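Local structure of hypothetical protein (Geobacillus stearothermophilus, 1SFS) at residues 184-188 with 201-205; 37-43 with 77-83. The protein is of unknown function but carries an Rv2525c-like, glycoside hydrolase-like domain and may be a bacterial lysozyme. All blocks are in the same frame, centred on the assembly; numbering follows the deposited sequence.

Contact 1 of 2, residues 184-188 with 201-205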
loop_
_atom_site.group_PDB
_atom_site.type_symbol
_atom_site.label_atom_id
_atom_site.label_comp_id
_atom_site.label_asym_id
_atom_site.label_seq_id
_atom_site.Cartn_x
_atom_site.Cartn_y
_atom_site.Cartn_z
ATOM N N TRP A 184 -4.740 -1.964 -3.096
ATOM C CA TRP A 184 -3.494 -2.240 -3.784
ATOM C C TRP A 184 -3.423 -3.757 -3.916
ATOM O O TRP A 184 -3.231 -4.458 -2.926
ATOM C CB TRP A 184 -2.332 -1.662 -2.966
ATOM C CG TRP A 184 -0.954 -1.867 -3.518
ATOM C CD1 TRP A 184 -0.543 -2.464 -4.669
ATOM C CD2 TRP A 184 0.217 -1.430 -2.842
ATOM N NE1 TRP A 184 0.827 -2.406 -4.765
ATOM C CE2 TRP A 184 1.322 -1.795 -3.664
ATOM C CE3 TRP A 184 0.431 -0.771 -1.640
ATOM C CZ2 TRP A 184 2.640 -1.515 -3.295
ATOM C CZ3 TRP A 184 1.727 -0.512 -1.287
ATOM C CH2 TRP A 184 2.805 -0.883 -2.112
ATOM N N SER A 185 -3.645 -4.254 -5.132
ATOM C CA SER A 185 -3.725 -5.679 -5.361
ATOM C C SER A 185 -2.370 -6.272 -5.667
ATOM O O SER A 185 -1.625 -5.738 -6.503
ATOM C CB SER A 185 -4.663 -5.927 -6.548
ATOM O OG SER A 185 -4.706 -7.313 -6.789
ATOM N N ALA A 186 -2.068 -7.403 -5.040
ATOM C CA ALA A 186 -0.854 -8.160 -5.233
ATOM C C ALA A 186 -0.987 -9.311 -6.204
ATOM O O ALA A 186 -0.161 -10.214 -6.195
ATOM C CB ALA A 186 -0.351 -8.666 -3.876
ATOM N N ALA A 187 -1.974 -9.278 -7.093
ATOM C CA ALA A 187 -2.164 -10.335 -8.087
ATOM C C ALA A 187 -2.783 -9.758 -9.339
ATOM O O ALA A 187 -3.545 -8.774 -9.237
ATOM C CB ALA A 187 -3.143 -11.390 -7.527
ATOM N N PRO A 188 -2.571 -10.367 -10.487
ATOM C CA PRO A 188 -1.561 -11.414 -10.720
ATOM C C PRO A 188 -0.178 -10.799 -10.715
ATOM O O PRO A 188 -0.013 -9.568 -10.638
ATOM C CB PRO A 188 -1.947 -11.954 -12.118
ATOM C CG PRO A 188 -2.498 -10.745 -12.782
ATOM C CD PRO A 188 -3.257 -9.969 -11.735
ATOM N N TYR A 201 -2.457 -2.196 -17.410
ATOM C CA TYR A 201 -3.024 -2.254 -16.063
ATOM C C TYR A 201 -4.178 -3.241 -15.988
ATOM O O TYR A 201 -5.203 -3.036 -16.616
ATOM C CB TYR A 201 -3.462 -0.849 -15.668
ATOM C CG TYR A 201 -3.940 -0.705 -14.237
ATOM C CD1 TYR A 201 -3.013 -0.621 -13.202
ATOM C CD2 TYR A 201 -5.285 -0.657 -13.882
ATOM C CE1 TYR A 201 -3.370 -0.484 -11.887
ATOM C CE2 TYR A 201 -5.658 -0.506 -12.557
ATOM C CZ TYR A 201 -4.708 -0.436 -11.562
ATOM O OH TYR A 201 -5.014 -0.296 -10.244
ATOM N N GLN A 202 -4.020 -4.290 -15.195
ATOM C CA GLN A 202 -5.001 -5.372 -15.092
ATOM C C GLN A 202 -4.926 -6.093 -13.747
ATOM O O GLN A 202 -4.785 -7.340 -13.699
ATOM C CB GLN A 202 -4.871 -6.360 -16.276
ATOM C CG GLN A 202 -3.487 -6.863 -16.474
ATOM C CD GLN A 202 -3.092 -7.488 -17.779
ATOM O OE1 GLN A 202 -2.037 -7.035 -18.208
ATOM N NE2 GLN A 202 -3.810 -8.451 -18.330
ATOM N N PRO A 203 -5.027 -5.394 -12.624
ATOM C CA PRO A 203 -4.991 -6.130 -11.340
ATOM C C PRO A 203 -6.197 -7.037 -11.172
ATOM O O PRO A 203 -7.307 -6.727 -11.650
ATOM C CB PRO A 203 -5.083 -5.015 -10.319
ATOM C CG PRO A 203 -5.749 -3.899 -10.989
ATOM C CD PRO A 203 -5.247 -3.979 -12.421
ATOM N N ALA A 204 -5.972 -8.111 -10.422
ATOM C CA ALA A 204 -7.111 -8.906 -9.876
ATOM C C ALA A 204 -7.859 -8.050 -8.853
ATOM O O ALA A 204 -7.271 -7.298 -8.096
ATOM C CB ALA A 204 -6.588 -10.145 -9.206
ATOM N N ALA A 205 -9.150 -8.251 -8.797
ATOM C CA ALA A 205 -10.019 -7.527 -7.884
ATOM C C ALA A 205 -10.871 -8.499 -7.089
ATOM O O ALA A 205 -11.166 -9.577 -7.551
ATOM C CB ALA A 205 -10.931 -6.647 -8.701
#

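Contact 2 of 2, residues 37-43 with 77-83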
loop_
_atom_site.group_PDB
_atom_site.type_symbol
_atom_site.label_atom_id
_atom_site.label_comp_id
_atom_site.label_asym_id
_atom_site.label_seq_id
_atom_site.Cartn_x
_atom_site.Cartn_y
_atom_site.Cartn_z
ATOM N N VAL A 37 15.050 1.899 3.036
ATOM C CA VAL A 37 15.041 3.338 2.846
ATOM C C VAL A 37 15.438 3.735 1.425
ATOM O O VAL A 37 16.414 3.181 0.856
ATOM C CB VAL A 37 16.005 3.994 3.854
ATOM C CG1 VAL A 37 16.315 5.463 3.580
ATOM C CG2 VAL A 37 15.473 3.774 5.250
ATOM N N VAL A 38 14.748 4.744 0.927
ATOM C CA VAL A 38 15.124 5.338 -0.352
ATOM C C VAL A 38 16.274 6.293 -0.101
ATOM O O VAL A 38 16.055 7.445 0.228
ATOM C CB VAL A 38 13.960 6.059 -0.998
ATOM C CG1 VAL A 38 14.347 6.483 -2.416
ATOM C CG2 VAL A 38 12.722 5.190 -1.071
ATOM N N THR A 39 17.472 5.860 -0.297
ATOM C CA THR A 39 18.645 6.718 -0.373
ATOM C C THR A 39 18.754 7.241 -1.777
ATOM O O THR A 39 18.128 6.746 -2.725
ATOM C CB THR A 39 19.890 5.881 -0.009
ATOM O OG1 THR A 39 19.996 4.873 -1.007
ATOM C CG2 THR A 39 19.835 5.355 1.419
ATOM N N ASP A 40 19.613 8.242 -1.969
ATOM C CA ASP A 40 19.862 8.701 -3.337
ATOM C C ASP A 40 20.392 7.586 -4.197
ATOM O O ASP A 40 20.023 7.448 -5.362
ATOM C CB ASP A 40 20.823 9.879 -3.418
ATOM C CG ASP A 40 20.908 10.414 -4.870
ATOM O OD1 ASP A 40 19.913 10.911 -5.431
ATOM O OD2 ASP A 40 21.998 10.385 -5.496
ATOM N N GLN A 41 21.255 6.753 -3.598
ATOM C CA GLN A 41 21.811 5.596 -4.325
ATOM C C GLN A 41 20.716 4.661 -4.827
ATOM O O GLN A 41 20.772 4.283 -6.004
ATOM C CB GLN A 41 22.869 4.882 -3.501
ATOM C CG GLN A 41 24.181 5.657 -3.526
ATOM C CD GLN A 41 25.075 5.592 -4.738
ATOM O OE1 GLN A 41 24.738 4.962 -5.733
ATOM N NE2 GLN A 41 26.266 6.205 -4.760
ATOM N N LEU A 42 19.731 4.336 -4.004
ATOM C CA LEU A 42 18.669 3.430 -4.417
ATOM C C LEU A 42 17.788 4.119 -5.444
ATOM O O LEU A 42 17.369 3.495 -6.418
ATOM C CB LEU A 42 17.856 2.955 -3.215
ATOM C CG LEU A 42 16.724 1.983 -3.513
ATOM C CD1 LEU A 42 17.169 0.738 -4.259
ATOM C CD2 LEU A 42 16.023 1.587 -2.258
ATOM N N PHE A 43 17.454 5.393 -5.250
ATOM C CA PHE A 43 16.663 6.124 -6.264
ATOM C C PHE A 43 17.366 6.105 -7.567
ATOM O O PHE A 43 16.709 5.859 -8.616
ATOM C CB PHE A 43 16.357 7.552 -5.744
ATOM C CG PHE A 43 15.684 8.357 -6.815
ATOM C CD1 PHE A 43 14.363 8.239 -7.162
ATOM C CD2 PHE A 43 16.450 9.269 -7.545
ATOM C CE1 PHE A 43 13.788 8.958 -8.247
ATOM C CE2 PHE A 43 15.953 9.992 -8.599
ATOM C CZ PHE A 43 14.650 9.786 -8.919
ATOM N N ARG A 77 13.591 13.666 0.928
ATOM C CA ARG A 77 14.309 13.302 -0.288
ATOM C C ARG A 77 13.398 12.744 -1.383
ATOM O O ARG A 77 13.510 13.099 -2.557
ATOM C CB ARG A 77 15.414 12.334 0.128
ATOM C CG ARG A 77 16.176 11.834 -1.081
ATOM C CD ARG A 77 17.449 11.088 -0.688
ATOM N NE ARG A 77 17.164 10.064 0.290
ATOM C CZ ARG A 77 17.328 10.055 1.598
ATOM N NH1 ARG A 77 16.974 9.036 2.293
ATOM N NH2 ARG A 77 17.897 11.107 2.210
ATOM N N ILE A 78 12.470 11.817 -0.982
ATOM C CA ILE A 78 11.600 11.258 -1.992
ATOM C C ILE A 78 10.851 12.367 -2.722
ATOM O O ILE A 78 10.765 12.386 -3.946
ATOM C CB ILE A 78 10.650 10.207 -1.353
ATOM C CG1 ILE A 78 11.446 9.023 -0.792
ATOM C CG2 ILE A 78 9.624 9.756 -2.362
ATOM C CD1 ILE A 78 10.618 8.088 0.074
ATOM N N ARG A 79 10.294 13.296 -1.955
ATOM C CA ARG A 79 9.544 14.388 -2.559
ATOM C C ARG A 79 10.436 15.269 -3.389
ATOM O O ARG A 79 9.969 15.869 -4.372
ATOM C CB ARG A 79 8.798 15.163 -1.486
ATOM C CG ARG A 79 7.759 14.317 -0.756
ATOM C CD ARG A 79 6.882 15.020 0.220
ATOM N NE ARG A 79 5.910 15.846 -0.538
ATOM C CZ ARG A 79 5.838 17.152 -0.711
ATOM N NH1 ARG A 79 4.819 17.615 -1.465
ATOM N NH2 ARG A 79 6.737 17.920 -0.164
ATOM N N ASN A 80 11.720 15.395 -3.063
ATOM C CA ASN A 80 12.667 16.182 -3.859
ATOM C C ASN A 80 12.789 15.647 -5.251
ATOM O O ASN A 80 13.099 16.417 -6.179
ATOM C CB ASN A 80 13.977 16.238 -3.101
ATOM C CG ASN A 80 15.187 16.538 -3.941
ATOM O OD1 ASN A 80 15.829 15.709 -4.483
ATOM N ND2 ASN A 80 15.430 17.802 -3.998
ATOM N N TYR A 81 12.556 14.356 -5.487
ATOM C CA TYR A 81 12.569 13.766 -6.815
ATOM C C TYR A 81 11.247 13.871 -7.555
ATOM O O TYR A 81 11.098 13.356 -8.656
ATOM C CB TYR A 81 13.004 12.313 -6.713
ATOM C CG TYR A 81 14.326 12.071 -6.092
ATOM C CD1 TYR A 81 15.465 12.673 -6.512
ATOM C CD2 TYR A 81 14.388 11.165 -5.027
ATOM C CE1 TYR A 81 16.685 12.374 -5.870
ATOM C CE2 TYR A 81 15.514 10.844 -4.381
ATOM C CZ TYR A 81 16.661 11.480 -4.823
ATOM O OH TYR A 81 17.821 11.134 -4.140
ATOM N N GLY A 82 10.249 14.517 -6.923
ATOM C CA GLY A 82 8.935 14.557 -7.568
ATOM C C GLY A 82 8.183 13.233 -7.486
ATOM O O GLY A 82 7.300 12.964 -8.341
ATOM N N VAL A 83 8.554 12.405 -6.503
ATOM C CA VAL A 83 7.958 11.093 -6.287
ATOM C C VAL A 83 7.022 11.185 -5.085
ATOM O O VAL A 83 7.334 11.840 -4.087
ATOM C CB VAL A 83 9.108 10.093 -6.051
ATOM C CG1 VAL A 83 8.546 8.679 -5.742
ATOM C CG2 VAL A 83 10.017 10.006 -7.240
#

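Contact 1 of 2, residues 184-188 with 201-205
A187 and A204 bring the two backbones closest, their CA atoms 5.5 Å apart, where the chain leaving strand 182-185 meets the long irregular loop that follows it. One backbone bond ties the pair: A204 N donates to A187 O at 2.8 Å, with an N-H...O angle of 159° and the donor tilted 29° out of the carbonyl plane. The peptide between A187 and P188 is cis, and P188 CD comes up beside A204 N and Q202 O.

S185 supplies the polar side chain. With OG trans to the backbone N (chi1 178°), the hydroxyl lies between two carbonyl oxygens, 2.9 Å from A204 O and 3.1 Å from A187 O. Its CB also rests 3.9 Å from P203 CB. The methyls of A187 and A204 meet at 4.0 Å, and P188 CD lies 4.2 Å from A204 CB. Within 201-205, P203 CD sits over the centre of one face of the Y201 ring. W215 of strand 211-218 receives the side chain of P203 and donates through NE1 to P188 O.

With alanine methyls and compact proline rings at the meeting point, the two chains probably can come this close, and the chemistry is mainly that of the main chain: an amide bond, probably helped by the serine hydroxyl, fastens an irregular loop to the end of a sheet strand.

Contact 2 of 2, residues 37-43 with 77-83
Two helix ends meet here: the start of helix 40-49, where T39 is the N-cap and its OG1 accepts from L42 N, and the end of helix 72-80, closed by a Schellman motif at G82. Y81 and F43 make the broadest meeting, a face-to-face stack with centroids 3.6 Å apart and planes only 5° from parallel. The rings are only slightly displaced, with Y81 CG over the centre of F43 and F43 CD2 over that of Y81, while the two side chains run past each other in opposite directions. Y81 CB adds a CH-pi contact to the same F43 face, and V83 CG2 reaches F43 CE1 at 4.0 Å.

Beyond the stack, Y81 OH gives a very short hydrogen bond, 2.5 Å, to D40 OD1, which lies at the edge of the tyrosine ring; Q44 NE2 is a second donor to that oxygen. Replacing the tyrosine by an alanine here is likely to leave one face of F43 without its stacking partner and D40 OD1 without the phenol donor.

In one of its two conformers, R77 grips a single backbone atom side-on. Its chain, bent at chi3 (51°), brings NE and NH1 each to 2.8 Å from V38 O, which lies in the guanidinium plane; NE arrives on a carbonyl lone pair, whereas NH1 is tilted 35° from the carbonyl plane. Nearby, V38 CG2 packs on I78 CD1 at 3.8 Å, the two side chains crossing at about a right angle, and W56 and R58 of strand 55-59 also touch V38.

The arrangement is consistent with the beta/alpha barrel of glycoside hydrolases, where helices following successive parallel strands, here 29-33 and 55-59, pack side by side.

Overall arrangement
The two contacts are separate, their centres 26 Å and their nearest atoms about 12 Å apart, and contact 2 closes along the chain before contact 1 opens. Both are partly buried, but contact 1 lies nearer the centre of the chain, about 12 Å against 18 Å. It joins a strand end to the loop that leads on to the next strand, whereas contact 2 joins two helices separated in sequence by strand 55-59. Their chemistry follows: contact 1 has little side-chain bulk and relies on main-chain oxygens, while contact 2 buries nearly twice the surface through aromatic rings, an arginine and a carboxylate. Strand 182-185 of contact 1 and strand 55-59, touched by V38, share one sheet.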